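Local coordinates for cyanate lyase C-terminal domain-containing protein (Tetranychus urticae, PDB 5UK3), which degrades cyanate as a cyanase, probably by a reaction with bicarbonate that yields ammonia and carbon dioxide, at the interface of chains A and B. Coordinates in Å, arbitrary orientation; residue numbers count along the deposited sequence, not the author numbering. Chains: chain A/B, Uncharacterized protein.

Contact 1: the interface of chains A and B. Residues chain A 47-48, 50-51, 57, 132; chain B 108, 111-112, 115.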
loop_
_atom_site.group_PDB
_atom_site.type_symbol
_atom_site.label_atom_id
_atom_site.label_comp_id
_atom_site.label_asym_id
_atom_site.label_seq_id
_atom_site.Cartn_x
_atom_site.Cartn_y
_atom_site.Cartn_z
ATOM N N VAL A 47 -28.311 10.445 -15.023
ATOM C CA VAL A 47 -27.010 10.011 -14.494
ATOM C C VAL A 47 -26.249 9.180 -15.513
ATOM O O VAL A 47 -25.046 9.357 -15.679
ATOM C CB VAL A 47 -27.140 9.209 -13.191
ATOM C CG1 VAL A 47 -25.807 8.606 -12.771
ATOM C CG2 VAL A 47 -27.648 10.105 -12.074
ATOM N N TRP A 48 -26.945 8.290 -16.205
ATOM C CA TRP A 48 -26.302 7.472 -17.231
ATOM C C TRP A 48 -25.726 8.334 -18.348
ATOM O O TRP A 48 -24.576 8.158 -18.744
ATOM C CB TRP A 48 -27.306 6.489 -17.806
ATOM C CG TRP A 48 -26.797 5.723 -18.932
ATOM C CD1 TRP A 48 -26.040 4.601 -18.881
ATOM C CD2 TRP A 48 -27.010 6.009 -20.310
ATOM N NE1 TRP A 48 -25.761 4.163 -20.145
ATOM C CE2 TRP A 48 -26.342 5.013 -21.044
ATOM C CE3 TRP A 48 -27.693 7.016 -20.994
ATOM C CZ2 TRP A 48 -26.333 4.986 -22.433
ATOM C CZ3 TRP A 48 -27.687 6.996 -22.374
ATOM C CH2 TRP A 48 -27.007 5.983 -23.084
ATOM N N THR A 50 -24.953 11.483 -18.264
ATOM C CA THR A 50 -23.823 12.198 -17.734
ATOM C C THR A 50 -22.575 11.316 -17.793
ATOM O O THR A 50 -21.523 11.753 -18.228
ATOM C CB THR A 50 -24.110 12.676 -16.312
ATOM O OG1 THR A 50 -25.293 13.476 -16.307
ATOM C CG2 THR A 50 -22.982 13.521 -15.780
ATOM N N SER A 51 -22.696 10.063 -17.373
ATOM C CA SER A 51 -21.560 9.143 -17.404
ATOM C C SER A 51 -21.050 8.848 -18.815
ATOM O O SER A 51 -19.867 8.585 -18.989
ATOM C CB SER A 51 -21.892 7.834 -16.685
ATOM O OG SER A 51 -22.659 6.972 -17.504
ATOM N N ASN A 57 -19.115 5.317 -19.666
ATOM C CA ASN A 57 -20.169 4.509 -20.252
ATOM C C ASN A 57 -20.289 4.885 -21.721
ATOM O O ASN A 57 -19.726 5.881 -22.131
ATOM C CB ASN A 57 -21.504 4.746 -19.533
ATOM C CG ASN A 57 -21.882 3.613 -18.587
ATOM O OD1 ASN A 57 -21.692 2.451 -18.900
ATOM N ND2 ASN A 57 -22.501 3.956 -17.458
ATOM N N ILE A 132 -29.259 4.823 -11.427
ATOM C CA ILE A 132 -29.087 5.874 -10.449
ATOM C C ILE A 132 -29.978 7.021 -10.835
ATOM O O ILE A 132 -30.253 7.252 -11.989
ATOM C CB ILE A 132 -27.656 6.440 -10.394
ATOM C CG1 ILE A 132 -26.568 5.348 -10.520
ATOM C CG2 ILE A 132 -27.443 7.251 -9.112
ATOM C CD1 ILE A 132 -26.697 4.264 -9.493
ATOM N N TYR B 108 -19.786 5.881 -11.502
ATOM C CA TYR B 108 -20.647 7.067 -11.593
ATOM C C TYR B 108 -20.225 8.260 -10.708
ATOM O O TYR B 108 -20.881 9.301 -10.714
ATOM C CB TYR B 108 -22.068 6.681 -11.276
ATOM C CG TYR B 108 -22.609 5.717 -12.272
ATOM C CD1 TYR B 108 -23.083 6.150 -13.497
ATOM C CD2 TYR B 108 -22.648 4.370 -11.988
ATOM C CE1 TYR B 108 -23.601 5.253 -14.414
ATOM C CE2 TYR B 108 -23.171 3.459 -12.880
ATOM C CZ TYR B 108 -23.648 3.892 -14.096
ATOM O OH TYR B 108 -24.152 2.952 -14.981
ATOM N N SER B 111 -19.822 11.632 -12.432
ATOM C CA SER B 111 -21.122 12.077 -12.899
ATOM C C SER B 111 -21.956 12.658 -11.777
ATOM O O SER B 111 -22.588 13.711 -11.931
ATOM C CB SER B 111 -21.884 10.916 -13.514
ATOM O OG SER B 111 -21.152 10.368 -14.590
ATOM N N LEU B 112 -21.974 11.974 -10.642
ATOM C CA LEU B 112 -22.693 12.485 -9.481
ATOM C C LEU B 112 -22.102 13.801 -8.998
ATOM O O LEU B 112 -22.808 14.717 -8.587
ATOM C CB LEU B 112 -22.685 11.454 -8.381
ATOM C CG LEU B 112 -23.505 10.220 -8.733
ATOM C CD1 LEU B 112 -23.252 9.127 -7.720
ATOM C CD2 LEU B 112 -24.987 10.540 -8.757
ATOM N N ILE B 115 -23.319 16.513 -11.480
ATOM C CA ILE B 115 -24.734 16.813 -11.336
ATOM C C ILE B 115 -24.965 17.591 -10.065
ATOM O O ILE B 115 -25.680 18.579 -10.083
ATOM C CB ILE B 115 -25.588 15.552 -11.333
ATOM C CG1 ILE B 115 -25.589 14.924 -12.727
ATOM C CG2 ILE B 115 -27.016 15.887 -10.947
ATOM C CD1 ILE B 115 -25.970 13.462 -12.720
#

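Contact 2: the interface of chains A and B. Residues chain A 135-136, 140-142; chain B 116, 120, 125, 148, 150.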
loop_
_atom_site.group_PDB
_atom_site.type_symbol
_atom_site.label_atom_id
_atom_site.label_comp_id
_atom_site.label_asym_id
_atom_site.label_seq_id
_atom_site.Cartn_x
_atom_site.Cartn_y
_atom_site.Cartn_z
ATOM N N THR A 135 -31.394 14.017 -7.178
ATOM C CA THR A 135 -32.495 14.986 -7.142
ATOM C C THR A 135 -32.321 15.931 -5.977
ATOM O O THR A 135 -31.944 15.508 -4.896
ATOM C CB THR A 135 -33.868 14.277 -6.931
ATOM O OG1 THR A 135 -34.025 13.185 -7.842
ATOM C CG2 THR A 135 -35.020 15.227 -7.141
ATOM N N LYS A 136 -32.638 17.196 -6.198
ATOM C CA LYS A 136 -32.819 18.169 -5.132
ATOM C C LYS A 136 -34.287 18.169 -4.813
ATOM O O LYS A 136 -35.097 18.406 -5.681
ATOM C CB LYS A 136 -32.400 19.546 -5.622
ATOM C CG LYS A 136 -32.481 20.654 -4.596
ATOM C CD LYS A 136 -31.864 21.911 -5.174
ATOM C CE LYS A 136 -31.756 23.014 -4.134
ATOM N NZ LYS A 136 -31.138 24.219 -4.730
ATOM N N SER A 140 -33.956 21.409 0.090
ATOM C CA SER A 140 -32.606 21.303 -0.448
ATOM C C SER A 140 -31.745 20.143 0.044
ATOM O O SER A 140 -30.607 20.344 0.449
ATOM C CB SER A 140 -31.870 22.627 -0.259
ATOM O OG SER A 140 -31.706 22.917 1.116
ATOM N N ARG A 141 -32.287 18.934 0.024
ATOM C CA ARG A 141 -31.530 17.779 0.446
ATOM C C ARG A 141 -31.197 17.002 -0.797
ATOM O O ARG A 141 -31.964 17.001 -1.767
ATOM C CB ARG A 141 -32.347 16.932 1.411
ATOM C CG ARG A 141 -32.429 17.550 2.787
ATOM C CD ARG A 141 -33.172 16.665 3.769
ATOM N NE ARG A 141 -32.354 15.564 4.280
ATOM C CZ ARG A 141 -31.441 15.649 5.250
ATOM N NH1 ARG A 141 -30.800 14.552 5.628
ATOM N NH2 ARG A 141 -31.164 16.804 5.851
ATOM N N VAL A 142 -30.060 16.323 -0.772
ATOM C CA VAL A 142 -29.612 15.550 -1.920
ATOM C C VAL A 142 -30.268 14.207 -1.801
ATOM O O VAL A 142 -30.121 13.539 -0.801
ATOM C CB VAL A 142 -28.105 15.327 -1.927
ATOM C CG1 VAL A 142 -27.677 14.654 -3.210
ATOM C CG2 VAL A 142 -27.366 16.642 -1.785
ATOM N N ILE B 116 -24.342 17.161 -8.971
ATOM C CA ILE B 116 -24.536 17.840 -7.696
ATOM C C ILE B 116 -23.990 19.259 -7.762
ATOM O O ILE B 116 -24.622 20.190 -7.249
ATOM C CB ILE B 116 -23.933 17.077 -6.525
ATOM C CG1 ILE B 116 -24.763 15.822 -6.262
ATOM C CG2 ILE B 116 -23.963 17.924 -5.266
ATOM C CD1 ILE B 116 -24.054 14.781 -5.424
ATOM N N PHE B 120 -26.857 21.886 -7.067
ATOM C CA PHE B 120 -26.775 22.444 -5.699
ATOM C C PHE B 120 -25.703 23.518 -5.505
ATOM O O PHE B 120 -25.848 24.380 -4.655
ATOM C CB PHE B 120 -26.470 21.341 -4.696
ATOM C CG PHE B 120 -27.525 20.299 -4.593
ATOM C CD1 PHE B 120 -27.553 19.243 -5.485
ATOM C CD2 PHE B 120 -28.479 20.356 -3.579
ATOM C CE1 PHE B 120 -28.515 18.259 -5.383
ATOM C CE2 PHE B 120 -29.436 19.377 -3.466
ATOM C CZ PHE B 120 -29.455 18.325 -4.376
ATOM N N MET B 125 -22.543 16.257 -0.204
ATOM C CA MET B 125 -23.662 15.638 0.488
ATOM C C MET B 125 -23.089 14.977 1.710
ATOM O O MET B 125 -22.206 14.126 1.588
ATOM C CB MET B 125 -24.324 14.589 -0.376
ATOM C CG MET B 125 -25.541 13.992 0.283
ATOM S SD MET B 125 -26.013 12.399 -0.391
ATOM C CE MET B 125 -25.000 11.349 0.637
ATOM N N GLY B 148 -29.510 13.018 2.057
ATOM C CA GLY B 148 -28.420 13.688 2.807
ATOM C C GLY B 148 -28.497 15.192 2.738
ATOM O O GLY B 148 -29.058 15.730 1.779
ATOM N N PHE B 150 -27.106 18.767 1.974
ATOM C CA PHE B 150 -26.117 19.440 1.171
ATOM C C PHE B 150 -25.448 20.515 2.030
ATOM O O PHE B 150 -26.128 21.328 2.608
ATOM C CB PHE B 150 -26.772 20.098 -0.032
ATOM C CG PHE B 150 -25.817 20.858 -0.864
ATOM C CD1 PHE B 150 -24.842 20.169 -1.614
ATOM C CD2 PHE B 150 -25.828 22.243 -0.866
ATOM C CE1 PHE B 150 -23.917 20.862 -2.378
ATOM C CE2 PHE B 150 -24.903 22.947 -1.632
ATOM C CZ PHE B 150 -23.954 22.262 -2.397
#

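Contact 1: the interface of chains A and B
The phenol ring of B:Tyr108 lies between two elements of chain A. One face carries A:Ile132, whose CG1 sits 4.3 Å above the ring plane and off toward the rim. From that same side A:Val47 CG1 comes to the rim, 3.7 Å from B:Tyr108 CD1, the two side chains crossing at about a right angle. A:Ser51 and A:Asn57 approach the CD1-CE1 rim from the other side. The amide of A:Asn57 is turned 51° from the ring and spends its ND2 group twice, with both acceptors close to the amide plane. It donates to the phenol oxygen B:Tyr108 OH at 3.1 Å, a somewhat bent bond. A second bond runs to A:Ser51 OG. That hydroxyl is also tied back to its own helix through A:Trp48 O, with OG turned between the backbone N and the carbonyl carbon (chi1 80°), where it can reach that carbonyl. A phenylalanine in place of B:Tyr108 would probably keep much of the packing but leave the A:Asn57 amide without its mate across the interface. Farther along, A:Thr50 CG2 packs on B:Ser111 CB at 3.6 Å, and B:Ile115 CD1 reaches A:Val47 CG2. In the fold, helix 46-53, which corresponds in position to the recognition helix of XRE-type helix-turn-helix domains, docks here on the long helix 96-120 of the other subunit, while strand 130-136 of chain A brings A:Ile132 to B:Tyr108.

Contact 2: the interface of chains A and B
A:Val142 N donates to the carbonyl B:Gly148 O at 2.8 Å. B:Gly148 N returns the bond to A:Val142 O at 3.0 Å, 171° at the hydrogen. Together they make an antiparallel bridge between the chains. The side chain of A:Val142 turns into a largely apolar setting supplied by chain B. With CG1 anti to the backbone N (chi1 -174°), its other methyl, CG2, is directed over one face of the B:Phe120 ring, 4.0 Å from the ring centroid. A:Val142 CB meets B:Met125 CG at 3.6 Å. B:Phe150 CB lies 3.9 Å from A:Val142 CG2. The opposite face of B:Phe120 receives the aliphatic stem of A:Lys136, which runs past it extended and antiparallel to the phenylalanine side chain; A:Lys136 CB comes to 3.4 Å from B:Phe120 CZ near the rim. The ring is therefore clasped between a valine methyl and a lysine stem, while the carbonyls of A:Thr135 and B:Ile116 lie at its edge, in plane. Within chain B, B:Phe120 CB lies over the centre of the B:Phe150 ring, which may help to hold B:Phe120 in place. The bent chain of A:Arg141 brings the rim of one guanidinium face near B:Gly148 C. This pairing of strands 141-152 from the two subunits is flanked by strand 130-136 of chain A and by the end of helix 96-120 of chain B.

Contact 1 and contact 2 lie about 15 Å apart, measured between the centres of their C-alpha atoms. Both draw on helix 96-120 of chain B, with B:Tyr108 to B:Ile115 serving contact 1 and B:Ile116 and B:Phe120 serving contact 2, and both use strand 130-136 of chain A. One helix and one strand may thus couple the docking of the helical N-terminal region to the strand pairing of the C-terminal region. The two-fold axis repeats each contact with the chains exchanged, so the subunits embrace reciprocally. Such a dimer is the likely building unit of the ten-chain assembly, as in cyanases generally.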